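Local coordinates for hemin degrading factor (PDB 4MF9), which binds heme, probably degrades it, and probably takes part in heme trafficking in Pseudomonas aeruginosa, at residues 35-40 with 84-89; 144-149 with 268-273. All blocks are in the same frame, centred on the assembly; numbering follows the deposited sequence.

Contact 1. Residues 35-40 with 84-89; sequences RARDAA and RNEHCV
R37, in the first turn of helix 36-42, reaches the tight turn of the beta hairpin formed by strands 78-84 and 88-93, where it lies on R84 and grips E86. The case illustrates how one long side chain can join a helix to a sheet when the backbones stay apart: the nearest alpha carbons, CA of R37 and CA of E86, are 10.2 Å from each other. From CB, which points at the hairpin, the R37 chain runs extended through CG to CD, which packs over one face of the R84 guanidinium at 3.6 Å from NH1 of R84. A bend at chi3 (-122°) then lays NE and CZ over that same group. The two guanidiniums stack with centres 3.9 Å apart and planes at 14°, a pairing of like charges that the neighbouring carboxylate would be expected to ease. At the tip the grip on E86 is end-on: NH1 of R37 donates to OE1 of E86 at 3.2 Å, and NH2 of R37 to OE2 of E86 at 2.7 Å. Both oxygens are met from above the carboxylate plane, although they lie in or near the plane of the guanidinium.

R84 makes a steady platform because its own turn holds it. A bend at chi3 (-63°) turns the end of the chain back, and R84 NE donates to N85 O at 2.9 Å while R84 NH2 donates to E86 O at 3.1 Å. The hairpin loop contains an Asx turn, in which N85 OD1 accepts from H87 N, and N85 ND2 bonds to I333 O. On the face of the R84 guanidinium opposite R37, CG2 of V89 lies 3.6 Å above the plane, over its centre.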
ATOM      1  N   ARG A  35      -1.583  -0.848 -18.546  1.00 31.40           N
ATOM      2  CA  ARG A  35      -2.429  -1.423 -17.520  1.00 32.61           C
ATOM      3  C   ARG A  35      -3.680  -0.568 -17.260  1.00 28.21           C
ATOM      4  O   ARG A  35      -3.710   0.535 -17.624  1.00 29.47           O
ATOM      5  CB  ARG A  35      -1.696  -1.722 -16.211  1.00 36.28           C
ATOM      6  CG  ARG A  35      -0.276  -2.272 -16.271  1.00 35.37           C
ATOM      7  CD  ARG A  35      -0.258  -3.750 -16.542  1.00 33.37           C
ATOM      8  NE  ARG A  35      -0.540  -3.977 -17.941  1.00 33.34           N
ATOM      9  CZ  ARG A  35      -0.926  -5.140 -18.418  1.00 36.54           C
ATOM     10  NH1 ARG A  35      -1.033  -6.142 -17.601  1.00 39.02           N
ATOM     11  NH2 ARG A  35      -1.176  -5.310 -19.703  1.00 36.80           N
ATOM     12  N   ALA A  36      -4.627  -1.082 -16.505  1.00 26.97           N
ATOM     13  CA  ALA A  36      -5.876  -0.382 -16.274  1.00 26.71           C
ATOM     14  C   ALA A  36      -5.657   0.995 -15.717  1.00 23.67           C
ATOM     15  O   ALA A  36      -6.190   1.926 -16.176  1.00 25.38           O
ATOM     16  CB  ALA A  36      -6.710  -1.153 -15.262  1.00 22.22           C
ATOM     17  N   ARG A  37      -4.801   1.109 -14.749  1.00 23.11           N
ATOM     18  CA  ARG A  37      -4.522   2.387 -14.175  1.00 24.81           C
ATOM     19  C   ARG A  37      -3.914   3.360 -15.179  1.00 26.97           C
ATOM     20  O   ARG A  37      -4.292   4.468 -15.231  1.00 23.99           O
ATOM     21  CB  ARG A  37      -3.656   2.192 -12.941  1.00 26.53           C
ATOM     22  CG  ARG A  37      -2.698   3.265 -12.600  1.00 26.17           C
ATOM     23  CD  ARG A  37      -1.609   2.706 -11.724  1.00 22.61           C
ATOM     24  NE  ARG A  37      -1.588   3.433 -10.486  1.00 26.94           N
ATOM     25  CZ  ARG A  37      -0.972   4.566 -10.328  1.00 30.69           C
ATOM     26  NH1 ARG A  37      -0.333   5.087 -11.336  1.00 34.36           N
ATOM     27  NH2 ARG A  37      -0.985   5.177  -9.182  1.00 28.27           N
ATOM     28  N   ASP A  38      -2.971   2.907 -15.982  1.00 27.37           N
ATOM     29  CA  ASP A  38      -2.404   3.753 -17.011  1.00 30.08           C
ATOM     30  C   ASP A  38      -3.429   4.147 -18.065  1.00 27.72           C
ATOM     31  O   ASP A  38      -3.552   5.307 -18.380  1.00 28.04           O
ATOM     32  CB  ASP A  38      -1.291   3.018 -17.726  1.00 31.73           C
ATOM     33  CG  ASP A  38      -0.204   2.540 -16.807  1.00 33.14           C
ATOM     34  OD1 ASP A  38       0.607   3.320 -16.413  1.00 35.85           O
ATOM     35  OD2 ASP A  38      -0.179   1.394 -16.501  1.00 36.46           O
ATOM     36  N   ALA A  39      -4.186   3.164 -18.534  1.00 27.89           N
ATOM     37  CA  ALA A  39      -5.214   3.416 -19.541  1.00 27.31           C
ATOM     38  C   ALA A  39      -6.255   4.421 -19.060  1.00 26.13           C
ATOM     39  O   ALA A  39      -6.630   5.330 -19.801  1.00 25.23           O
ATOM     40  CB  ALA A  39      -5.878   2.122 -19.951  1.00 29.06           C
ATOM     41  N   ALA A  40      -6.721   4.254 -17.823  1.00 25.57           N
ATOM     42  CA  ALA A  40      -7.697   5.171 -17.248  1.00 26.04           C
ATOM     43  C   ALA A  40      -7.212   6.616 -17.333  1.00 29.05           C
ATOM     44  O   ALA A  40      -7.978   7.514 -17.685  1.00 30.81           O
ATOM     45  CB  ALA A  40      -8.006   4.793 -15.798  1.00 24.91           C
ATOM     46  N   ARG A  84      -0.577  -0.603  -3.632  1.00  8.36           N
ATOM     47  CA  ARG A  84       0.444   0.276  -4.180  1.00  9.13           C
ATOM     48  C   ARG A  84       0.129   1.732  -3.918  1.00  8.51           C
ATOM     49  O   ARG A  84      -0.969   2.094  -3.498  1.00 10.23           O
ATOM     50  CB  ARG A  84       0.576   0.068  -5.702  1.00 11.08           C
ATOM     51  CG  ARG A  84      -0.643   0.579  -6.475  1.00 14.91           C
ATOM     52  CD  ARG A  84      -0.422   0.601  -7.969  1.00 17.28           C
ATOM     53  NE  ARG A  84       0.656   1.509  -8.347  1.00 14.25           N
ATOM     54  CZ  ARG A  84       1.280   1.472  -9.521  1.00 21.51           C
ATOM     55  NH1 ARG A  84       0.930   0.570 -10.438  1.00 12.44           N
ATOM     56  NH2 ARG A  84       2.253   2.332  -9.778  1.00 15.97           N
ATOM     57  N   ASN A  85       1.120   2.571  -4.171  1.00  8.03           N
ATOM     58  CA  ASN A  85       0.897   3.991  -4.316  1.00 11.90           C
ATOM     59  C   ASN A  85       1.469   4.344  -5.682  1.00 11.73           C
ATOM     60  O   ASN A  85       1.697   3.453  -6.496  1.00 12.44           O
ATOM     61  CB  ASN A  85       1.572   4.764  -3.178  1.00 11.12           C
ATOM     62  CG  ASN A  85       3.008   4.320  -2.947  1.00 11.97           C
ATOM     63  OD1 ASN A  85       3.853   4.474  -3.820  1.00 11.38           O
ATOM     64  ND2 ASN A  85       3.286   3.768  -1.769  1.00  9.40           N
ATOM     65  N   GLU A  86       1.725   5.576  -5.974  1.00 14.07           N
ATOM     66  CA  GLU A  86       2.162   5.961  -7.282  1.00 16.87           C
ATOM     67  C   GLU A  86       3.484   5.332  -7.652  1.00 17.83           C
ATOM     68  O   GLU A  86       3.616   4.893  -8.737  1.00 15.96           O
ATOM     69  CB  GLU A  86       2.184   7.452  -7.434  1.00 20.36           C
ATOM     70  CG  GLU A  86       2.517   7.929  -8.815  1.00 21.52           C
ATOM     71  CD  GLU A  86       1.469   7.577  -9.840  1.00 30.92           C
ATOM     72  OE1 GLU A  86       1.816   7.372 -10.979  1.00 35.24           O
ATOM     73  OE2 GLU A  86       0.283   7.523  -9.518  1.00 33.53           O
ATOM     74  N   HIS A  87       4.417   5.242  -6.706  1.00 12.46           N
ATOM     75  CA  HIS A  87       5.781   4.808  -7.052  1.00 15.02           C
ATOM     76  C   HIS A  87       6.229   3.441  -6.568  1.00 14.16           C
ATOM     77  O   HIS A  87       7.349   3.019  -6.858  1.00 14.70           O
ATOM     78  CB  HIS A  87       6.791   5.867  -6.614  1.00 14.53           C
ATOM     79  CG  HIS A  87       6.597   7.169  -7.312  1.00 13.98           C
ATOM     80  ND1 HIS A  87       6.729   7.297  -8.680  1.00 20.39           N
ATOM     81  CD2 HIS A  87       6.221   8.382  -6.850  1.00 16.73           C
ATOM     82  CE1 HIS A  87       6.468   8.545  -9.025  1.00 21.11           C
ATOM     83  NE2 HIS A  87       6.160   9.223  -7.933  1.00 21.19           N
ATOM     84  N   CYS A  88       5.365   2.744  -5.843  1.00 13.09           N
ATOM     85  CA  CYS A  88       5.757   1.454  -5.300  1.00 12.29           C
ATOM     86  C   CYS A  88       4.589   0.490  -5.219  1.00 11.06           C
ATOM     87  O   CYS A  88       3.520   0.831  -4.711  1.00  9.16           O
ATOM     88  CB  CYS A  88       6.413   1.633  -3.925  1.00  9.16           C
ATOM     89  SG  CYS A  88       7.258   0.174  -3.306  1.00 11.09           S
ATOM     90  N   VAL A  89       4.820  -0.716  -5.726  1.00 10.08           N
ATOM     91  CA  VAL A  89       3.835  -1.785  -5.727  1.00 11.06           C
ATOM     92  C   VAL A  89       4.292  -2.945  -4.855  1.00 10.82           C
ATOM     93  O   VAL A  89       5.398  -3.463  -5.021  1.00 10.30           O
ATOM     94  CB  VAL A  89       3.629  -2.342  -7.145  1.00 11.60           C
ATOM     95  CG1 VAL A  89       2.626  -3.474  -7.111  1.00 12.34           C
ATOM     96  CG2 VAL A  89       3.192  -1.234  -8.095  1.00 15.46           C
TER

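Contact 2. Residues 144-149 with 268-273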
ATOM      1  N   VAL A 144     -10.882  -2.889  -5.104  1.00  9.27           N
ATOM      2  CA  VAL A 144     -11.523  -1.858  -4.294  1.00  9.16           C
ATOM      3  C   VAL A 144     -11.039  -0.473  -4.708  1.00 10.55           C
ATOM      4  O   VAL A 144      -9.837  -0.276  -4.944  1.00 10.21           O
ATOM      5  CB  VAL A 144     -11.226  -2.080  -2.782  1.00  8.47           C
ATOM      6  CG1 VAL A 144     -11.848  -0.963  -1.942  1.00  8.48           C
ATOM      7  CG2 VAL A 144     -11.764  -3.434  -2.333  1.00  8.37           C
ATOM      8  N   PHE A 145     -11.963   0.488  -4.754  1.00 11.05           N
ATOM      9  CA  PHE A 145     -11.649   1.863  -5.148  1.00 12.35           C
ATOM     10  C   PHE A 145     -12.160   2.909  -4.155  1.00 11.86           C
ATOM     11  O   PHE A 145     -13.169   2.687  -3.473  1.00 11.16           O
ATOM     12  CB  PHE A 145     -12.186   2.126  -6.561  1.00  8.59           C
ATOM     13  CG  PHE A 145     -11.626   1.178  -7.581  1.00 12.02           C
ATOM     14  CD1 PHE A 145     -10.426   1.464  -8.224  1.00 14.61           C
ATOM     15  CD2 PHE A 145     -12.271  -0.023  -7.860  1.00 11.11           C
ATOM     16  CE1 PHE A 145      -9.886   0.582  -9.147  1.00 12.68           C
ATOM     17  CE2 PHE A 145     -11.726  -0.916  -8.786  1.00 14.31           C
ATOM     18  CZ  PHE A 145     -10.533  -0.609  -9.425  1.00 10.54           C
ATOM     19  N   ASP A 146     -11.448   4.037  -4.062  1.00 13.36           N
ATOM     20  CA  ASP A 146     -11.771   5.073  -3.072  1.00 15.88           C
ATOM     21  C   ASP A 146     -12.772   6.116  -3.590  1.00 18.68           C
ATOM     22  O   ASP A 146     -13.284   5.987  -4.698  1.00 15.80           O
ATOM     23  CB  ASP A 146     -10.499   5.734  -2.482  1.00 14.20           C
ATOM     24  CG  ASP A 146      -9.706   6.552  -3.496  1.00 16.97           C
ATOM     25  OD1 ASP A 146     -10.262   6.996  -4.517  1.00 15.45           O
ATOM     26  OD2 ASP A 146      -8.492   6.772  -3.256  1.00 19.59           O
ATOM     27  N   GLN A 147     -12.996   7.169  -2.827  1.00 16.79           N
ATOM     28  CA  GLN A 147     -13.957   8.157  -3.183  1.00 19.68           C
ATOM     29  C   GLN A 147     -13.657   8.857  -4.488  1.00 24.20           C
ATOM     30  O   GLN A 147     -14.533   9.453  -5.073  1.00 25.24           O
ATOM     31  CB  GLN A 147     -14.088   9.159  -2.086  1.00 25.37           C
ATOM     32  CG  GLN A 147     -15.471   9.227  -1.591  1.00 36.18           C
ATOM     33  CD  GLN A 147     -15.847   7.979  -0.981  1.00 30.85           C
ATOM     34  OE1 GLN A 147     -16.885   7.477  -1.249  1.00 35.80           O
ATOM     35  NE2 GLN A 147     -15.000   7.460  -0.158  1.00 27.56           N
ATOM     36  N   GLN A 148     -12.406   8.837  -4.912  1.00 18.53           N
ATOM     37  CA  GLN A 148     -11.990   9.483  -6.159  1.00 20.09           C
ATOM     38  C   GLN A 148     -11.834   8.492  -7.316  1.00 18.67           C
ATOM     39  O   GLN A 148     -11.420   8.869  -8.421  1.00 21.70           O
ATOM     40  CB  GLN A 148     -10.695  10.280  -5.955  1.00 18.02           C
ATOM     41  CG  GLN A 148     -10.872  11.532  -5.072  1.00 22.63           C
ATOM     42  CD  GLN A 148     -11.090  11.201  -3.608  1.00 23.85           C
ATOM     43  OE1 GLN A 148     -12.143  11.497  -3.041  1.00 31.90           O
ATOM     44  NE2 GLN A 148     -10.089  10.599  -2.983  1.00 20.66           N
ATOM     45  N   GLY A 149     -12.144   7.224  -7.058  1.00 15.87           N
ATOM     46  CA  GLY A 149     -11.994   6.196  -8.083  1.00 15.40           C
ATOM     47  C   GLY A 149     -10.593   5.605  -8.192  1.00 15.09           C
ATOM     48  O   GLY A 149     -10.313   4.805  -9.094  1.00 14.57           O
ATOM     49  N   ASN A 268      -1.173   3.456   0.802  1.00 11.90           N
ATOM     50  CA  ASN A 268      -1.770   4.681   0.319  1.00 13.34           C
ATOM     51  C   ASN A 268      -2.633   5.186   1.472  1.00 12.25           C
ATOM     52  O   ASN A 268      -2.543   4.657   2.576  1.00 10.74           O
ATOM     53  CB  ASN A 268      -2.595   4.402  -0.945  1.00  8.10           C
ATOM     54  CG  ASN A 268      -3.585   3.258  -0.760  1.00 10.53           C
ATOM     55  OD1 ASN A 268      -4.484   3.336   0.081  1.00 10.72           O
ATOM     56  ND2 ASN A 268      -3.435   2.200  -1.552  1.00  7.96           N
ATOM     57  N   ALA A 269      -3.486   6.173   1.231  1.00 14.87           N
ATOM     58  CA  ALA A 269      -4.292   6.738   2.312  1.00 13.93           C
ATOM     59  C   ALA A 269      -5.242   5.726   2.973  1.00 16.97           C
ATOM     60  O   ALA A 269      -5.689   5.939   4.107  1.00 17.64           O
ATOM     61  CB  ALA A 269      -5.076   7.932   1.796  1.00 19.42           C
ATOM     62  N   HIS A 270      -5.540   4.628   2.287  1.00 11.04           N
ATOM     63  CA  HIS A 270      -6.612   3.739   2.735  1.00 11.92           C
ATOM     64  C   HIS A 270      -6.192   2.316   3.096  1.00 11.52           C
ATOM     65  O   HIS A 270      -6.997   1.532   3.606  1.00 13.24           O
ATOM     66  CB  HIS A 270      -7.702   3.680   1.657  1.00 11.85           C
ATOM     67  CG  HIS A 270      -8.099   5.024   1.141  1.00 10.75           C
ATOM     68  ND1 HIS A 270      -8.905   5.881   1.855  1.00 14.55           N
ATOM     69  CD2 HIS A 270      -7.777   5.670  -0.005  1.00 11.50           C
ATOM     70  CE1 HIS A 270      -9.072   6.999   1.165  1.00 15.51           C
ATOM     71  NE2 HIS A 270      -8.396   6.895   0.035  1.00 14.91           N
ATOM     72  N   CYS A 271      -4.947   1.965   2.809  1.00  9.04           N
ATOM     73  CA  CYS A 271      -4.517   0.592   2.981  1.00  7.18           C
ATOM     74  C   CYS A 271      -3.015   0.554   3.124  1.00  8.50           C
ATOM     75  O   CYS A 271      -2.295   1.233   2.390  1.00  7.73           O
ATOM     76  CB  CYS A 271      -4.969  -0.260   1.781  1.00  6.76           C
ATOM     77  SG  CYS A 271      -4.660  -2.033   1.938  1.00  9.59           S
ATOM     78  N   ILE A 272      -2.540  -0.220   4.091  1.00  9.96           N
ATOM     79  CA  ILE A 272      -1.109  -0.460   4.223  1.00  8.83           C
ATOM     80  C   ILE A 272      -0.869  -1.959   4.204  1.00  9.65           C
ATOM     81  O   ILE A 272      -1.554  -2.708   4.902  1.00 10.98           O
ATOM     82  CB  ILE A 272      -0.533   0.167   5.509  1.00  9.73           C
ATOM     83  CG1 ILE A 272      -0.742   1.687   5.493  1.00  9.89           C
ATOM     84  CG2 ILE A 272       0.935  -0.216   5.661  1.00  8.02           C
ATOM     85  CD1 ILE A 272      -0.587   2.365   6.862  1.00 15.69           C
ATOM     86  N   GLN A 273       0.095  -2.381   3.390  1.00  7.19           N
ATOM     87  CA  GLN A 273       0.444  -3.788   3.231  1.00  9.69           C
ATOM     88  C   GLN A 273       1.903  -3.989   3.652  1.00  8.87           C
ATOM     89  O   GLN A 273       2.765  -3.173   3.343  1.00  6.20           O
ATOM     90  CB  GLN A 273       0.255  -4.207   1.770  1.00  8.50           C
ATOM     91  CG  GLN A 273       0.532  -5.671   1.476  1.00  9.41           C
ATOM     92  CD  GLN A 273      -0.057  -6.119   0.127  1.00  9.74           C
ATOM     93  OE1 GLN A 273      -1.234  -5.874  -0.171  1.00 10.96           O
ATOM     94  NE2 GLN A 273       0.760  -6.772  -0.682  1.00 10.94           N
TER
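D146 and H270 meet where the turns of two beta hairpins, each containing an Asx turn, come together: 138-146 with 151-157, and 262-268 with 271-277. It is a worked example of backbone turns presenting side chains, since nearly all of this small contact rests on two residues whose alpha carbons, CA of D146 and CA of H270, are 7.9 Å apart.

In D146, CG stands between its own N and C (chi1 67°), a setting that lets OD1 turn back into the turn. There it accepts from Q148 N at 2.9 Å and also from V150 N, so this buried oxygen is occupied with backbone and the carboxylate's rotation is restrained. The other branch, OD2, is left on the side of the histidine. A type I beta turn from D146 to G149 is closed by G149 N donating to D146 O at 2.9 Å, and G149 has the positive phi that suits a residue without a side chain.

H270 places its ring beside the backbone N and anti to the carbonyl carbon (chi1 -47°), which sends NE2 and CD2 towards D146. The two side chains cross at about a right angle, with the carboxylate and ring planes 70° apart. NE2 of H270 is 3.3 Å from OD2 of D146, which approaches obliquely, and CB of D146 packs against NE2 and CD2 of the ring, 3.5 Å from NE2. V152, on strand 151-157, touches both side chains.

The backbone N of H270 is held by N268, whose OD1 accepts from it at 2.8 Å in the carbonyl plane, while ND2 of N268 reaches V152 O across to the first hairpin. CB of A269 completes the setting, 3.9 Å above the centre of one face of the H270 ring.

Contacts 1 and 2 lie with their centres 12 Å apart and join directly, R84 O being 3.1 Å from N268 ND2 in a probable hydrogen bond. Their hairpin turns look alike: N85 and N268 each form an Asx turn to a histidine two residues on, H87 and H270, which fits the two HemS/ChuX domains of the chain. Neither contact reaches the heme itself. The side chain of N85 is about 12 Å from the heme and from the side chain of R228, while the side chain of H270 is about 11 Å from the heme and about 10 Å from the side chain of the heme-binding R118. Contact 1 is on the surface, contact 2 partly buried.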